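Local coordinates for putative lipoprotein (Campylobacter jejuni subsp. jejuni, PDB 4GIO) that is of unknown function but is a putative bacterial lipoprotein whose compact all-beta domain is a variant of the immunoglobulin fold, at residues A[56-61]-A[69-74]; A[12-17]-A[23-28]; A[42-47]-A[101-106]. One frame throughout, in Å; residues are numbered along the deposited sequence.

Contact 1 (A[56-61]-A[69-74]); sequences VDWLDK and VLNEDY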
loop_
_atom_site.group_PDB
_atom_site.type_symbol
_atom_site.label_atom_id
_atom_site.label_comp_id
_atom_site.label_asym_id
_atom_site.label_seq_id
_atom_site.Cartn_x
_atom_site.Cartn_y
_atom_site.Cartn_z
ATOM N N VAL A 56 -0.025 -0.008 6.168
ATOM C CA VAL A 56 1.260 0.405 5.595
ATOM C C VAL A 56 2.380 0.363 6.645
ATOM O O VAL A 56 2.180 0.855 7.757
ATOM C CB VAL A 56 1.188 1.833 5.064
ATOM C CG1 VAL A 56 2.555 2.190 4.372
ATOM C CG2 VAL A 56 0.006 1.944 4.047
ATOM N N ASP A 57 3.495 -0.273 6.299
ATOM C CA ASP A 57 4.776 -0.090 7.053
ATOM C C ASP A 57 5.746 0.686 6.148
ATOM O O ASP A 57 5.817 0.397 4.950
ATOM C CB ASP A 57 5.428 -1.431 7.389
ATOM C CG ASP A 57 4.803 -2.098 8.605
ATOM O OD1 ASP A 57 4.543 -1.377 9.625
ATOM O OD2 ASP A 57 4.546 -3.333 8.512
ATOM N N TRP A 58 6.422 1.696 6.683
ATOM C CA TRP A 58 7.493 2.386 5.913
ATOM C C TRP A 58 8.780 1.768 6.254
ATOM O O TRP A 58 8.999 1.482 7.390
ATOM C CB TRP A 58 7.536 3.862 6.319
ATOM C CG TRP A 58 6.165 4.536 5.941
ATOM C CD1 TRP A 58 5.173 4.917 6.792
ATOM C CD2 TRP A 58 5.736 4.888 4.636
ATOM N NE1 TRP A 58 4.104 5.463 6.093
ATOM C CE2 TRP A 58 4.436 5.506 4.770
ATOM C CE3 TRP A 58 6.312 4.781 3.373
ATOM C CZ2 TRP A 58 3.714 5.960 3.683
ATOM C CZ3 TRP A 58 5.581 5.244 2.263
ATOM C CH2 TRP A 58 4.313 5.880 2.443
ATOM N N LEU A 59 9.632 1.564 5.260
ATOM C CA LEU A 59 10.933 0.904 5.427
ATOM C C LEU A 59 12.089 1.891 5.164
ATOM O O LEU A 59 11.987 2.728 4.231
ATOM C CB LEU A 59 11.067 -0.256 4.447
ATOM C CG LEU A 59 9.950 -1.346 4.477
ATOM C CD1 LEU A 59 10.283 -2.454 3.487
ATOM C CD2 LEU A 59 9.732 -1.813 5.916
ATOM N N ASP A 60 13.214 1.730 5.909
ATOM C CA ASP A 60 14.325 2.596 5.705
ATOM C C ASP A 60 15.228 2.054 4.582
ATOM O O ASP A 60 14.922 1.028 3.911
ATOM C CB ASP A 60 15.069 2.885 7.061
ATOM C CG ASP A 60 15.798 1.630 7.633
ATOM O OD1 ASP A 60 15.937 0.592 6.929
ATOM O OD2 ASP A 60 16.291 1.717 8.791
ATOM N N LYS A 61 16.367 2.741 4.354
ATOM C CA LYS A 61 17.367 2.297 3.343
ATOM C C LYS A 61 17.867 0.846 3.518
ATOM O O LYS A 61 18.301 0.226 2.551
ATOM C CB LYS A 61 18.595 3.277 3.317
ATOM C CG LYS A 61 19.134 3.578 4.708
ATOM C CD LYS A 61 20.478 4.272 4.700
ATOM C CE LYS A 61 21.371 3.640 5.782
ATOM N NZ LYS A 61 21.986 2.292 5.344
ATOM N N VAL A 69 7.967 6.493 13.470
ATOM C CA VAL A 69 7.250 7.486 12.624
ATOM C C VAL A 69 5.770 7.339 12.965
ATOM O O VAL A 69 5.413 6.338 13.513
ATOM C CB VAL A 69 7.464 7.193 11.093
ATOM C CG1 VAL A 69 8.912 7.307 10.708
ATOM C CG2 VAL A 69 6.906 5.756 10.751
ATOM N N LEU A 70 4.925 8.348 12.730
ATOM C CA LEU A 70 3.507 8.270 13.069
ATOM C C LEU A 70 2.904 7.225 12.131
ATOM O O LEU A 70 3.010 7.351 10.921
ATOM C CB LEU A 70 2.790 9.606 12.830
ATOM C CG LEU A 70 2.732 10.628 13.956
ATOM C CD1 LEU A 70 1.895 11.865 13.583
ATOM C CD2 LEU A 70 2.232 10.035 15.282
ATOM N N ASN A 71 2.360 6.153 12.667
ATOM C CA ASN A 71 1.722 5.233 11.744
ATOM C C ASN A 71 0.229 5.417 11.736
ATOM O O ASN A 71 -0.397 5.757 12.748
ATOM C CB ASN A 71 2.133 3.767 11.973
ATOM C CG ASN A 71 3.623 3.546 11.713
ATOM O OD1 ASN A 71 4.094 3.616 10.544
ATOM N ND2 ASN A 71 4.383 3.364 12.801
ATOM N N GLU A 72 -0.311 5.212 10.548
ATOM C CA GLU A 72 -1.712 5.211 10.301
ATOM C C GLU A 72 -2.292 3.829 10.684
ATOM O O GLU A 72 -1.693 2.761 10.475
ATOM C CB GLU A 72 -1.873 5.596 8.826
ATOM C CG GLU A 72 -3.120 5.160 8.095
ATOM C CD GLU A 72 -2.972 5.336 6.551
ATOM O OE1 GLU A 72 -2.379 4.437 5.821
ATOM O OE2 GLU A 72 -3.454 6.396 6.099
ATOM N N ASP A 73 -3.479 3.856 11.264
ATOM C CA ASP A 73 -4.170 2.629 11.674
ATOM C C ASP A 73 -4.592 1.838 10.427
ATOM O O ASP A 73 -4.467 2.354 9.345
ATOM C CB ASP A 73 -5.427 3.053 12.430
ATOM C CG ASP A 73 -5.954 1.984 13.363
ATOM O OD1 ASP A 73 -5.589 0.800 13.305
ATOM O OD2 ASP A 73 -6.769 2.367 14.204
ATOM N N TYR A 74 -5.108 0.626 10.605
ATOM C CA TYR A 74 -5.704 -0.129 9.523
ATOM C C TYR A 74 -6.737 0.802 8.900
ATOM O O TYR A 74 -7.387 1.611 9.621
ATOM C CB TYR A 74 -6.365 -1.383 10.051
ATOM C CG TYR A 74 -5.395 -2.428 10.544
ATOM C CD1 TYR A 74 -5.005 -2.473 11.905
ATOM C CD2 TYR A 74 -4.823 -3.339 9.671
ATOM C CE1 TYR A 74 -4.105 -3.451 12.369
ATOM C CE2 TYR A 74 -3.852 -4.289 10.107
ATOM C CZ TYR A 74 -3.544 -4.375 11.452
ATOM O OH TYR A 74 -2.658 -5.328 11.930
HETATM O O HOH W 1 -1.789 2.016 7.298
HETATM O O HOH W 2 1.666 3.625 8.928
HETATM O O HOH W 3 6.344 2.365 9.472
HETATM O O HOH W 4 1.433 5.554 7.551
#

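Contact 2 (A[12-17]-A[23-28]); sequences NTVILG and SLVKQF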
loop_
_atom_site.group_PDB
_atom_site.type_symbol
_atom_site.label_atom_id
_atom_site.label_comp_id
_atom_site.label_asym_id
_atom_site.label_seq_id
_atom_site.Cartn_x
_atom_site.Cartn_y
_atom_site.Cartn_z
ATOM N N ASN A 12 7.205 -9.333 -1.952
ATOM C CA ASN A 12 7.244 -9.147 -0.512
ATOM C C ASN A 12 6.873 -7.669 -0.135
ATOM O O ASN A 12 6.912 -7.271 1.026
ATOM C CB ASN A 12 8.587 -9.574 0.057
ATOM C CG ASN A 12 8.518 -9.819 1.563
ATOM O OD1 ASN A 12 8.321 -8.868 2.347
ATOM N ND2 ASN A 12 8.652 -11.099 1.985
ATOM N N THR A 13 6.513 -6.874 -1.143
ATOM C CA THR A 13 6.081 -5.494 -0.924
ATOM C C THR A 13 4.582 -5.393 -0.659
ATOM O O THR A 13 4.139 -4.701 0.279
ATOM C CB THR A 13 6.465 -4.619 -2.116
ATOM O OG1 THR A 13 7.877 -4.747 -2.358
ATOM C CG2 THR A 13 6.155 -3.173 -1.839
ATOM N N VAL A 14 3.781 -6.092 -1.476
ATOM C CA VAL A 14 2.356 -6.122 -1.207
ATOM C C VAL A 14 1.985 -7.524 -0.741
ATOM O O VAL A 14 2.292 -8.491 -1.411
ATOM C CB VAL A 14 1.561 -5.722 -2.422
ATOM C CG1 VAL A 14 0.024 -5.499 -2.016
ATOM C CG2 VAL A 14 2.149 -4.522 -3.030
ATOM N N ILE A 15 1.412 -7.642 0.449
ATOM C CA ILE A 15 1.103 -8.939 1.018
ATOM C C ILE A 15 -0.437 -9.065 1.059
ATOM O O ILE A 15 -1.105 -8.327 1.802
ATOM C CB ILE A 15 1.609 -9.012 2.449
ATOM C CG1 ILE A 15 3.129 -8.762 2.427
ATOM C CG2 ILE A 15 1.280 -10.413 3.065
ATOM C CD1 ILE A 15 3.644 -8.299 3.768
ATOM N N LEU A 16 -0.979 -9.998 0.300
ATOM C CA LEU A 16 -2.458 -10.212 0.217
ATOM C C LEU A 16 -2.915 -11.369 1.054
ATOM O O LEU A 16 -2.306 -12.422 1.022
ATOM C CB LEU A 16 -2.837 -10.507 -1.242
ATOM C CG LEU A 16 -2.407 -9.550 -2.331
ATOM C CD1 LEU A 16 -2.966 -10.094 -3.647
ATOM C CD2 LEU A 16 -3.021 -8.171 -2.044
ATOM N N GLY A 17 -4.035 -11.225 1.771
ATOM C CA GLY A 17 -4.565 -12.298 2.541
ATOM C C GLY A 17 -5.140 -13.412 1.617
ATOM O O GLY A 17 -5.402 -13.184 0.423
ATOM N N SER A 23 -4.670 -11.710 -8.350
ATOM C CA SER A 23 -4.525 -10.712 -9.395
ATOM C C SER A 23 -5.067 -9.349 -8.964
ATOM O O SER A 23 -5.193 -8.470 -9.792
ATOM C CB SER A 23 -5.189 -11.156 -10.714
ATOM O OG SER A 23 -6.627 -11.036 -10.634
ATOM N N LEU A 24 -5.413 -9.190 -7.686
ATOM C CA LEU A 24 -5.920 -7.880 -7.179
ATOM C C LEU A 24 -5.005 -6.719 -7.484
ATOM O O LEU A 24 -5.444 -5.673 -7.952
ATOM C CB LEU A 24 -6.147 -7.892 -5.666
ATOM C CG LEU A 24 -6.879 -6.624 -5.138
ATOM C CD1 LEU A 24 -8.324 -6.552 -5.654
ATOM C CD2 LEU A 24 -6.870 -6.715 -3.626
ATOM N N VAL A 25 -3.712 -6.918 -7.236
ATOM C CA VAL A 25 -2.738 -5.847 -7.481
ATOM C C VAL A 25 -2.284 -5.850 -8.948
ATOM O O VAL A 25 -1.694 -6.821 -9.393
ATOM C CB VAL A 25 -1.492 -6.015 -6.565
ATOM C CG1 VAL A 25 -0.463 -4.938 -6.883
ATOM C CG2 VAL A 25 -1.918 -5.938 -5.089
ATOM N N LYS A 26 -2.563 -4.782 -9.660
ATOM C CA LYS A 26 -2.201 -4.618 -11.085
ATOM C C LYS A 26 -0.738 -4.227 -11.262
ATOM O O LYS A 26 -0.007 -4.806 -12.082
ATOM C CB LYS A 26 -3.108 -3.552 -11.697
ATOM C CG LYS A 26 -4.526 -4.063 -12.101
ATOM C CD LYS A 26 -4.951 -5.394 -11.397
ATOM C CE LYS A 26 -4.824 -6.561 -12.374
ATOM N NZ LYS A 26 -5.864 -7.565 -12.149
ATOM N N GLN A 27 -0.295 -3.259 -10.462
ATOM C CA GLN A 27 1.099 -2.880 -10.453
ATOM C C GLN A 27 1.296 -1.933 -9.267
ATOM O O GLN A 27 0.334 -1.435 -8.666
ATOM C CB GLN A 27 1.496 -2.147 -11.739
ATOM C CG GLN A 27 0.634 -0.923 -12.000
ATOM C CD GLN A 27 1.173 -0.009 -13.086
ATOM O OE1 GLN A 27 0.735 -0.076 -14.235
ATOM N NE2 GLN A 27 2.100 0.891 -12.712
ATOM N N PHE A 28 2.558 -1.688 -8.950
ATOM C CA PHE A 28 2.869 -0.604 -8.023
ATOM C C PHE A 28 4.150 0.116 -8.402
ATOM O O PHE A 28 4.972 -0.378 -9.147
ATOM C CB PHE A 28 2.885 -1.113 -6.595
ATOM C CG PHE A 28 3.966 -2.068 -6.303
ATOM C CD1 PHE A 28 5.213 -1.617 -5.914
ATOM C CD2 PHE A 28 3.740 -3.431 -6.416
ATOM C CE1 PHE A 28 6.206 -2.507 -5.628
ATOM C CE2 PHE A 28 4.731 -4.325 -6.110
ATOM C CZ PHE A 28 5.983 -3.847 -5.725
#

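Contact 3 (A[42-47]-A[101-106]); sequences VILRST and LEIKAK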
loop_
_atom_site.group_PDB
_atom_site.type_symbol
_atom_site.label_atom_id
_atom_site.label_comp_id
_atom_site.label_asym_id
_atom_site.label_seq_id
_atom_site.Cartn_x
_atom_site.Cartn_y
_atom_site.Cartn_z
ATOM N N VAL A 42 -0.423 2.146 -5.683
ATOM C CA VAL A 42 -0.706 0.736 -5.942
ATOM C C VAL A 42 -2.028 0.775 -6.719
ATOM O O VAL A 42 -2.963 1.449 -6.304
ATOM C CB VAL A 42 -0.812 -0.065 -4.655
ATOM C CG1 VAL A 42 -1.221 -1.575 -4.911
ATOM C CG2 VAL A 42 0.535 -0.005 -3.839
ATOM N N ILE A 43 -2.102 0.066 -7.842
ATOM C CA ILE A 43 -3.337 0.045 -8.610
ATOM C C ILE A 43 -3.998 -1.318 -8.321
ATOM O O ILE A 43 -3.349 -2.367 -8.414
ATOM C CB ILE A 43 -3.087 0.221 -10.113
ATOM C CG1 ILE A 43 -2.444 1.582 -10.354
ATOM C CG2 ILE A 43 -4.468 0.102 -10.907
ATOM C CD1 ILE A 43 -1.938 1.792 -11.751
ATOM N N LEU A 44 -5.280 -1.261 -7.958
ATOM C CA LEU A 44 -6.063 -2.440 -7.594
ATOM C C LEU A 44 -7.223 -2.578 -8.587
ATOM O O LEU A 44 -7.717 -1.566 -9.093
ATOM C CB LEU A 44 -6.618 -2.301 -6.174
ATOM C CG LEU A 44 -5.532 -2.043 -5.089
ATOM C CD1 LEU A 44 -6.143 -1.708 -3.783
ATOM C CD2 LEU A 44 -4.566 -3.245 -4.887
ATOM N N ARG A 45 -7.603 -3.812 -8.906
ATOM C CA ARG A 45 -8.900 -4.058 -9.596
ATOM C C ARG A 45 -9.473 -5.452 -9.412
ATOM O O ARG A 45 -8.743 -6.456 -9.322
ATOM C CB ARG A 45 -8.991 -3.671 -11.083
ATOM C CG ARG A 45 -7.759 -3.686 -11.866
ATOM C CD ARG A 45 -8.101 -3.832 -13.420
ATOM N NE ARG A 45 -8.172 -2.608 -14.209
ATOM C CZ ARG A 45 -9.321 -2.042 -14.580
ATOM N NH1 ARG A 45 -9.314 -0.954 -15.304
ATOM N NH2 ARG A 45 -10.468 -2.577 -14.204
ATOM N N SER A 46 -10.792 -5.480 -9.399
ATOM C CA SER A 46 -11.510 -6.670 -9.039
ATOM C C SER A 46 -12.751 -6.753 -9.893
ATOM O O SER A 46 -13.387 -5.739 -10.158
ATOM C CB SER A 46 -11.935 -6.539 -7.580
ATOM O OG SER A 46 -12.666 -7.706 -7.227
ATOM N N THR A 47 -13.099 -7.965 -10.302
ATOM C CA THR A 47 -14.323 -8.111 -11.058
ATOM C C THR A 47 -15.558 -7.717 -10.261
ATOM O O THR A 47 -16.446 -7.032 -10.766
ATOM C CB THR A 47 -14.542 -9.544 -11.523
ATOM O OG1 THR A 47 -13.276 -10.209 -11.750
ATOM C CG2 THR A 47 -15.453 -9.475 -12.769
ATOM N N LEU A 101 2.907 -3.217 2.181
ATOM C CA LEU A 101 1.486 -2.975 2.213
ATOM C C LEU A 101 0.761 -4.288 2.477
ATOM O O LEU A 101 0.884 -5.205 1.688
ATOM C CB LEU A 101 0.999 -2.327 0.906
ATOM C CG LEU A 101 -0.523 -2.162 0.735
ATOM C CD1 LEU A 101 -1.124 -1.183 1.785
ATOM C CD2 LEU A 101 -0.867 -1.613 -0.672
ATOM N N GLU A 102 0.027 -4.382 3.572
ATOM C CA GLU A 102 -0.799 -5.575 3.764
ATOM C C GLU A 102 -2.256 -5.284 3.334
ATOM O O GLU A 102 -2.761 -4.225 3.620
ATOM C CB GLU A 102 -0.828 -5.944 5.258
ATOM C CG GLU A 102 0.512 -6.317 5.792
ATOM C CD GLU A 102 0.465 -6.556 7.317
ATOM O OE1 GLU A 102 -0.625 -6.499 7.887
ATOM O OE2 GLU A 102 1.496 -6.853 7.936
ATOM N N ILE A 103 -2.898 -6.211 2.664
ATOM C CA ILE A 103 -4.290 -6.082 2.289
ATOM C C ILE A 103 -5.048 -7.365 2.609
ATOM O O ILE A 103 -4.636 -8.425 2.274
ATOM C CB ILE A 103 -4.495 -5.752 0.781
ATOM C CG1 ILE A 103 -3.591 -4.650 0.334
ATOM C CG2 ILE A 103 -5.938 -5.357 0.467
ATOM C CD1 ILE A 103 -3.605 -4.423 -1.084
ATOM N N LYS A 104 -6.152 -7.207 3.295
ATOM C CA LYS A 104 -7.003 -8.380 3.609
ATOM C C LYS A 104 -8.446 -8.022 3.311
ATOM O O LYS A 104 -8.771 -6.841 3.255
ATOM C CB LYS A 104 -6.896 -8.725 5.076
ATOM C CG LYS A 104 -7.212 -7.546 6.030
ATOM C CD LYS A 104 -7.288 -8.008 7.504
ATOM C CE LYS A 104 -7.412 -6.796 8.506
ATOM N NZ LYS A 104 -6.878 -7.158 9.880
ATOM N N ALA A 105 -9.306 -9.048 3.219
ATOM C CA ALA A 105 -10.750 -8.832 2.997
ATOM C C ALA A 105 -11.360 -8.346 4.301
ATOM O O ALA A 105 -10.948 -8.788 5.365
ATOM C CB ALA A 105 -11.421 -10.159 2.522
ATOM N N LYS A 106 -12.292 -7.405 4.237
ATOM C CA LYS A 106 -12.974 -6.856 5.439
ATOM C C LYS A 106 -13.666 -7.989 6.181
ATOM O O LYS A 106 -14.399 -8.733 5.524
ATOM C CB LYS A 106 -13.952 -5.764 4.994
ATOM C CG LYS A 106 -15.213 -5.420 5.898
ATOM C CD LYS A 106 -14.917 -4.408 7.025
ATOM C CE LYS A 106 -14.675 -2.959 6.534
ATOM N NZ LYS A 106 -13.735 -2.139 7.441
#

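Contact 1 (A[56-61]-A[69-74])
Val56 faces Glu72 with their CA atoms 7.4 Å apart, and Trp58 faces Val69 at 8.4 Å between CA atoms, so the two backbones run past each other in opposite directions with a gap too wide for direct strand pairing. Four waters lie between the two segments. One molecule donates to both Val56 O and Asn71 OD1 and accepts from Glu72 N, bridging the two main chains; it lies 2.9 Å from Asn71 OD1. A second accepts from Trp58 N and also lies within bonding distance of Asn71 OD1. A third accepts from Val56 N and lies near Glu72 O and OE1, with more acceptors around it than it has protons. The indole itself is tied in by a fourth, 3.0 Å from Trp58 NE1, whose link to Glu72 N is weak. Direct contacts are sparse. Trp58, its CG turned beside the backbone N (chi1 -63°), brings CD1 to 4.1 Å from Asn71 OD1; the amide oxygen comes in at the ring edge, near the ring plane, with the two flat groups only 17° apart. Val69 CG2 reaches the same CD1 obliquely at 4.4 Å. One indole face is covered from within its own strand by Val56 CG1, 3.8 Å above the plane and offset toward the rim. The other methyl, Val56 CG2, meets Glu72 OE1 at 3.9 Å, while Glu72 OE2 is held by a salt bridge to Lys89. Residues 69-74, irregular and standing off from strand 50-59, join it through water before entering strand 75-79, its neighbour in the mixed sheet of this immunoglobulin-like sandwich. Strand 98-105 flanks 50-59 in the sheet, with Val56 on Leu101 and Trp58 on Phe99, and Phe40 of strand 38-44 touches both Val56 and Trp58 from the second sheet.

Contact 2 (A[12-17]-A[23-28])
Leu24, Val25 and Phe28 pack against Thr13, Val14 and Leu16 across the interior of an immunoglobulin-like beta sandwich. Strand 14-16 belongs to one sheet and strand 25-28 to the other; their axes approach to 10.4 Å and run nearly antiparallel, at 165°, so the contact is made by side chains meeting between the layers. At the start of the second segment Ser23 contributes its carbonyl oxygen, which receives Lys26 NZ at 2.6 Å, a local bond that folds the lysine chain back along its own segment. Leu24 follows, buried, with its CB 4.4 Å from Leu16 CD1 at the looser end of the interface. Val25 lies in the middle. Its CG2, placed beside the backbone N, is shared by two partners: Val14 CG1 meets it tip to tip at 3.7 Å, and Leu16 CD2 comes across it obliquely at 3.9 Å. The valine is hemmed in further within its own sheet by Val42 and Leu44 of strand 38-44, while Val14 and Leu16 both rest on Ile103 of strand 98-105, so this apolar cluster joins the two layers. Lys26 and Gln27 form a classic beta bulge, both bonding through the backbone to Ile43, and the extra residue lets Phe28 point inward as Val25 does. A chi1 of 66° sets its CG between the backbone N and the carbonyl carbon, and the ring extends from there toward the first segment. Val14 and Phe28 slide past each other in opposite directions, and Val14 CG2 lies obliquely to the ring, 3.9 Å from Phe28 CD2. The far end of the ring comes to Thr13, which approaches obliquely with its carbon side: CG2 is 3.8 Å from Phe28 CE1, and CB is 3.7 Å from Phe28 CZ.

Contact 3 (A[42-47]-A[101-106])
Val42 and Leu101 point at each other tip to tip, with a single methyl from each making the touch: Val42 CG2 stands 3.8 Å from Leu101 CD2. With CG anti to the backbone N (chi1 173°) and CD2 extended away from CA, the leucine presents CD2 toward the other strand, while the valine offers the methyl that lies beside its own backbone N. Two residues on, the geometry changes. Leu44 and Ile103 slide past one another in opposite directions, and the contact is between their outermost methyls, Leu44 CD2 and Ile103 CD1, at 4.1 Å. These two pairs span the inside of the immunoglobulin-like sandwich, strand 38-44 lying in the three-stranded antiparallel sheet and strand 98-105 in the facing mixed sheet. The CA atoms are 9.2 Å apart for Val42 and Leu101 and 10.7 Å for Leu44 and Ile103, so the backbones draw apart along the contact as both strands advance in the same general direction. All four residues are buried, and other hydrophobic groups surround them: Phe28 lies on Val42, Leu77 and Ile79 of strand 75-79 lie against Leu44, Tyr54 meets Leu101, and Val52 together with Leu20 packs on Ile103.

Contacts 2 and 3 are neighbours, their centres about 7 Å apart on the same side of the chain's centre, and both bridge the two sheets. Strand 14-16 lies beside 98-105 in one sheet and strand 25-32 beside 38-44 in the other, so together they form one continuous piece of the sandwich interior. Contact 1 lies across the chain's centre, its centre about 17 Å from that of contact 2 and 18 Å from that of contact 3, yet Val56 still packs on Leu101. Contact 2 closes first along the chain; contact 1 is nested within the long loop closed by contact 3. Strand 50-59 neighbours 98-105, so contact 1 leads from the mixed sheet to a water-held surface loop.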